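Local coordinates for DNA polymerase sliding clamp 2 (PDB 3AIZ), which acts as a sliding-clamp subunit that helps form a ring around DNA and tethers DNA polymerase and other proteins to it during replication, at residues A[18-23]-A[44-49]; A[128-133]-A[241-246]. One frame throughout, in Å; residues are numbered along the deposited sequence.

Contact 1: residues A[18-23]-A[44-49]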
loop_
_atom_site.group_PDB
_atom_site.type_symbol
_atom_site.label_atom_id
_atom_site.label_comp_id
_atom_site.label_asym_id
_atom_site.label_seq_id
_atom_site.Cartn_x
_atom_site.Cartn_y
_atom_site.Cartn_z
ATOM N N GLY A 18 11.980 8.453 -25.001
ATOM C CA GLY A 18 13.371 8.225 -25.336
ATOM C C GLY A 18 14.080 9.482 -25.800
ATOM O O GLY A 18 15.293 9.480 -26.005
ATOM N N LEU A 19 13.324 10.561 -25.968
ATOM C CA LEU A 19 13.898 11.832 -26.389
ATOM C C LEU A 19 14.765 12.430 -25.283
ATOM O O LEU A 19 14.255 13.035 -24.340
ATOM C CB LEU A 19 12.795 12.810 -26.797
ATOM C CG LEU A 19 11.858 12.324 -27.906
ATOM C CD1 LEU A 19 10.856 13.402 -28.282
ATOM C CD2 LEU A 19 12.649 11.891 -29.126
ATOM N N LEU A 20 16.078 12.253 -25.406
ATOM C CA LEU A 20 17.024 12.704 -24.386
ATOM C C LEU A 20 17.162 14.222 -24.332
ATOM O O LEU A 20 17.315 14.882 -25.360
ATOM C CB LEU A 20 18.399 12.072 -24.617
ATOM C CG LEU A 20 18.512 10.563 -24.396
ATOM C CD1 LEU A 20 19.853 10.054 -24.891
ATOM C CD2 LEU A 20 18.310 10.218 -22.928
ATOM N N LYS A 21 17.115 14.768 -23.121
ATOM C CA LYS A 21 17.276 16.204 -22.910
ATOM C C LYS A 21 16.271 17.021 -23.714
ATOM O O LYS A 21 16.484 18.208 -23.960
ATOM C CB LYS A 21 18.702 16.646 -23.258
ATOM C CG LYS A 21 19.781 16.063 -22.359
ATOM C CD LYS A 21 21.163 16.515 -22.806
ATOM C CE LYS A 21 22.256 15.932 -21.923
ATOM N NZ LYS A 21 22.148 16.398 -20.512
ATOM N N VAL A 22 15.177 16.386 -24.120
ATOM C CA VAL A 22 14.151 17.072 -24.896
ATOM C C VAL A 22 13.440 18.125 -24.053
ATOM O O VAL A 22 13.003 17.850 -22.936
ATOM C CB VAL A 22 13.110 16.093 -25.477
ATOM C CG1 VAL A 22 12.307 15.432 -24.364
ATOM C CG2 VAL A 22 12.189 16.818 -26.442
ATOM N N THR A 23 13.337 19.336 -24.590
ATOM C CA THR A 23 12.645 20.413 -23.897
ATOM C C THR A 23 11.144 20.134 -23.869
ATOM O O THR A 23 10.680 19.145 -24.438
ATOM C CB THR A 23 12.929 21.782 -24.552
ATOM O OG1 THR A 23 12.213 22.813 -23.858
ATOM C CG2 THR A 23 12.517 21.774 -26.015
ATOM N N LYS A 44 25.399 20.170 -29.346
ATOM C CA LYS A 44 25.491 19.804 -30.757
ATOM C C LYS A 44 26.174 18.457 -30.986
ATOM O O LYS A 44 26.568 18.139 -32.106
ATOM C CB LYS A 44 26.210 20.899 -31.552
ATOM C CG LYS A 44 25.553 22.267 -31.460
ATOM C CD LYS A 44 24.109 22.218 -31.931
ATOM C CE LYS A 44 23.481 23.602 -31.938
ATOM N NZ LYS A 44 23.498 24.227 -30.587
ATOM N N VAL A 45 26.302 17.664 -29.928
ATOM C CA VAL A 45 26.967 16.371 -30.033
ATOM C C VAL A 45 25.983 15.248 -30.354
ATOM O O VAL A 45 26.326 14.291 -31.048
ATOM C CB VAL A 45 27.734 16.023 -28.741
ATOM C CG1 VAL A 45 28.360 14.643 -28.847
ATOM C CG2 VAL A 45 28.796 17.074 -28.459
ATOM N N LEU A 46 24.760 15.373 -29.852
ATOM C CA LEU A 46 23.755 14.331 -30.030
ATOM C C LEU A 46 22.532 14.843 -30.776
ATOM O O LEU A 46 21.927 15.842 -30.383
ATOM C CB LEU A 46 23.327 13.773 -28.671
ATOM C CG LEU A 46 22.201 12.738 -28.690
ATOM C CD1 LEU A 46 22.664 11.457 -29.364
ATOM C CD2 LEU A 46 21.716 12.456 -27.282
ATOM N N MET A 47 22.168 14.151 -31.850
ATOM C CA MET A 47 20.952 14.468 -32.586
ATOM C C MET A 47 19.892 13.402 -32.356
ATOM O O MET A 47 20.067 12.247 -32.742
ATOM C CB MET A 47 21.235 14.594 -34.083
ATOM C CG MET A 47 19.978 14.740 -34.929
ATOM S SD MET A 47 20.329 15.008 -36.675
ATOM C CE MET A 47 21.231 16.555 -36.593
ATOM N N VAL A 48 18.791 13.791 -31.723
ATOM C CA VAL A 48 17.701 12.860 -31.471
ATOM C C VAL A 48 16.647 12.954 -32.568
ATOM O O VAL A 48 16.152 14.037 -32.877
ATOM C CB VAL A 48 17.042 13.109 -30.104
ATOM C CG1 VAL A 48 15.972 12.066 -29.839
ATOM C CG2 VAL A 48 18.089 13.088 -29.004
ATOM N N ILE A 49 16.316 11.811 -33.160
ATOM C CA ILE A 49 15.316 11.762 -34.217
ATOM C C ILE A 49 14.193 10.789 -33.885
ATOM O O ILE A 49 14.433 9.639 -33.521
ATOM C CB ILE A 49 15.933 11.356 -35.570
ATOM C CG1 ILE A 49 16.929 12.412 -36.045
ATOM C CG2 ILE A 49 14.848 11.162 -36.612
ATOM C CD1 ILE A 49 17.586 12.069 -37.360
#
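Leu-19 and Val-48 mark the nearest approach of the two backbones, with their CA atoms 6.4 Å apart, where an irregular loop passes over the beginning of strand 46-53. The loop reverses direction through a type II beta turn from Leu-19 to Val-22. Lys-21 carries the positive phi expected at the third position (56°), and the closing bond from Val-22 N to Leu-19 O is weak at 3.5 Å.

Before the turn, Leu-19 reaches the strand through one methyl branch: CD2 lies 3.4 Å from Val-48 CG1, the two side chains meeting at a slant. The valine fork has two separate neighbours. With CG1 anti to its backbone nitrogen (chi1 -176°), that methyl faces Leu-19, and its other branch, CG2, lies 4.1 Å from the carbonyl oxygen of Leu-20. This oxygen accepts a hydrogen bond from the hydroxyl of Tyr-39 on strand 34-40, so the polar group beside the valine methyl is satisfied outside the two segments.

One residue further along the loop, Leu-20 lays its side chain at about a right angle across that of Leu-46, and the methyl ends CD1 of Leu-20 and CD2 of Leu-46 come within 3.9 Å. Leu-46 and Val-48, two apart on the strand, both direct CB toward the loop, as alternation requires. Val-208 of helix 202-211 touches both leucines of the Leu-20 and Leu-46 pair.

No hydrogen bond joins the two segments, and where side chain meets side chain both partners are aliphatic. The link between the loop after helix 9-16 and the strand therefore rests on burial of branched methyl groups, extended by helix 202-211 from the second half of the chain.

Contact 2: residues A[128-133]-A[241-246]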
loop_
_atom_site.group_PDB
_atom_site.type_symbol
_atom_site.label_atom_id
_atom_site.label_comp_id
_atom_site.label_asym_id
_atom_site.label_seq_id
_atom_site.Cartn_x
_atom_site.Cartn_y
_atom_site.Cartn_z
ATOM N N PRO A 128 23.362 13.125 -40.751
ATOM C CA PRO A 128 24.729 13.075 -41.279
ATOM C C PRO A 128 24.836 12.088 -42.437
ATOM O O PRO A 128 24.293 10.986 -42.356
ATOM C CB PRO A 128 25.545 12.575 -40.082
ATOM C CG PRO A 128 24.760 12.993 -38.892
ATOM C CD PRO A 128 23.319 12.880 -39.299
ATOM N N LYS A 129 25.522 12.488 -43.502
ATOM C CA LYS A 129 25.691 11.624 -44.666
ATOM C C LYS A 129 27.097 11.042 -44.714
ATOM O O LYS A 129 28.037 11.697 -45.162
ATOM C CB LYS A 129 25.388 12.388 -45.958
ATOM C CG LYS A 129 23.934 12.814 -46.105
ATOM C CD LYS A 129 23.688 13.493 -47.442
ATOM C CE LYS A 129 22.228 13.885 -47.605
ATOM N NZ LYS A 129 21.961 14.490 -48.939
ATOM N N VAL A 130 27.233 9.806 -44.245
ATOM C CA VAL A 130 28.530 9.145 -44.200
ATOM C C VAL A 130 28.396 7.659 -44.501
ATOM O O VAL A 130 27.289 7.122 -44.554
ATOM C CB VAL A 130 29.189 9.301 -42.820
ATOM C CG1 VAL A 130 29.493 10.764 -42.535
ATOM C CG2 VAL A 130 28.292 8.719 -41.742
ATOM N N ASN A 131 29.530 6.999 -44.696
ATOM C CA ASN A 131 29.543 5.562 -44.923
ATOM C C ASN A 131 29.823 4.801 -43.634
ATOM O O ASN A 131 30.934 4.840 -43.104
ATOM C CB ASN A 131 30.578 5.189 -45.984
ATOM C CG ASN A 131 30.695 3.687 -46.180
ATOM O OD1 ASN A 131 29.693 2.972 -46.198
ATOM N ND2 ASN A 131 31.924 3.204 -46.329
ATOM N N LEU A 132 28.804 4.113 -43.131
ATOM C CA LEU A 132 28.949 3.298 -41.933
ATOM C C LEU A 132 29.742 2.032 -42.239
ATOM O O LEU A 132 29.187 1.037 -42.707
ATOM C CB LEU A 132 27.577 2.947 -41.354
ATOM C CG LEU A 132 26.980 3.914 -40.327
ATOM C CD1 LEU A 132 27.464 5.337 -40.553
ATOM C CD2 LEU A 132 25.461 3.857 -40.375
ATOM N N SER A 133 31.045 2.080 -41.976
ATOM C CA SER A 133 31.925 0.948 -42.231
ATOM C C SER A 133 31.482 -0.272 -41.435
ATOM O O SER A 133 31.554 -1.401 -41.916
ATOM C CB SER A 133 33.366 1.303 -41.863
ATOM O OG SER A 133 33.765 2.526 -42.456
ATOM N N ILE A 241 16.018 7.282 -33.759
ATOM C CA ILE A 241 17.305 7.347 -34.437
ATOM C C ILE A 241 18.217 8.352 -33.754
ATOM O O ILE A 241 17.850 9.513 -33.574
ATOM C CB ILE A 241 17.145 7.731 -35.920
ATOM C CG1 ILE A 241 16.206 6.750 -36.626
ATOM C CG2 ILE A 241 18.502 7.773 -36.608
ATOM C CD1 ILE A 241 15.967 7.074 -38.079
ATOM N N PHE A 242 19.405 7.901 -33.371
ATOM C CA PHE A 242 20.360 8.764 -32.692
ATOM C C PHE A 242 21.622 8.953 -33.519
ATOM O O PHE A 242 22.040 8.057 -34.248
ATOM C CB PHE A 242 20.722 8.191 -31.321
ATOM C CG PHE A 242 19.561 8.100 -30.376
ATOM C CD1 PHE A 242 18.827 6.932 -30.270
ATOM C CD2 PHE A 242 19.208 9.183 -29.589
ATOM C CE1 PHE A 242 17.759 6.844 -29.400
ATOM C CE2 PHE A 242 18.140 9.103 -28.717
ATOM C CZ PHE A 242 17.415 7.932 -28.623
ATOM N N TRP A 243 22.219 10.132 -33.403
ATOM C CA TRP A 243 23.504 10.407 -34.026
ATOM C C TRP A 243 24.449 11.008 -32.997
ATOM O O TRP A 243 24.163 12.056 -32.417
ATOM C CB TRP A 243 23.346 11.353 -35.218
ATOM C CG TRP A 243 22.803 10.690 -36.449
ATOM C CD1 TRP A 243 21.510 10.698 -36.883
ATOM C CD2 TRP A 243 23.544 9.923 -37.406
ATOM N NE1 TRP A 243 21.399 9.984 -38.052
ATOM C CE2 TRP A 243 22.633 9.499 -38.394
ATOM C CE3 TRP A 243 24.887 9.556 -37.525
ATOM C CZ2 TRP A 243 23.023 8.725 -39.485
ATOM C CZ3 TRP A 243 25.273 8.788 -38.608
ATOM C CH2 TRP A 243 24.343 8.381 -39.573
ATOM N N ILE A 244 25.570 10.333 -32.767
ATOM C CA ILE A 244 26.549 10.788 -31.787
ATOM C C ILE A 244 27.803 11.309 -32.476
ATOM O O ILE A 244 28.416 10.608 -33.279
ATOM C CB ILE A 244 26.948 9.662 -30.806
ATOM C CG1 ILE A 244 25.742 9.198 -29.986
ATOM C CG2 ILE A 244 28.052 10.135 -29.877
ATOM C CD1 ILE A 244 24.769 8.334 -30.754
ATOM N N ALA A 245 28.177 12.544 -32.164
ATOM C CA ALA A 245 29.407 13.115 -32.694
ATOM C C ALA A 245 30.602 12.478 -32.001
ATOM O O ALA A 245 30.669 12.451 -30.771
ATOM C CB ALA A 245 29.420 14.622 -32.503
ATOM N N PRO A 246 31.548 11.952 -32.789
ATOM C CA PRO A 246 32.746 11.319 -32.231
ATOM C C PRO A 246 33.699 12.362 -31.667
ATOM O O PRO A 246 33.627 13.527 -32.056
ATOM C CB PRO A 246 33.376 10.648 -33.452
ATOM C CG PRO A 246 32.947 11.492 -34.593
ATOM C CD PRO A 246 31.549 11.931 -34.262
#
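Pro-128 leans over one face of the Trp-243 indole, its CD-CG edge lowest and its N-CA side tilted away, and this pair carries most of the contact. Its CD stands 3.4 Å from the centroid of the five-membered ring and only 6° off the ring normal, which identifies a CH-pi interaction over the face. The neighbouring CG lies 3.6 Å from Trp-243 CD2, at the fusion of the two rings, and CB reaches the six-membered ring with a 4.0 Å approach to CE3. Three successive proline carbons thus follow the indole surface. The torsion of Trp-243 (chi1 -77°) sets CG beside its own backbone nitrogen and sends the ring from strand 239-244 toward the loop. Its NE1 also makes a weak hydrogen bond to OE1 of Glu-127, the residue before this proline.

Packing is looser farther along the loop. Val-130 CG2 comes no closer than 4.4 Å to CZ3 of Trp-243, and Leu-132 CD1 stays 4.5 Å from CH2, both approaching obliquely. Val-130 is solvent-exposed, whereas the tryptophan is buried.

The segment 128-133 runs between strands 109-120 and 134-138, and so forms the end of the interdomain connecting loop characteristic of PCNA clamps. In relatives, this loop and the chain's C-terminal tail border the groove that receives PIP-box peptides; the placement here is consistent with that site.

Contacts 1 and 2 lie against adjacent antiparallel strands, 46-53 and 239-244, with their centres about 14 Å apart. The probable backbone hydrogen bonds from Ala-245 N to Val-45 O and from Ile-49 N to Ile-241 O, each 2.8 Å, stitch those strands across the boundary between the two PCNA halves. Residue alternation separates the contacts: Leu-46 and Val-48 direct their side chains to the helix-side face with Phe-242 and Ile-244, whereas Trp-243 sits beside Met-47 on the other. Contact 1 therefore packs on the face that, in PCNA rings, carries the helices lining the DNA channel, and contact 2 on the face beneath the connecting loop.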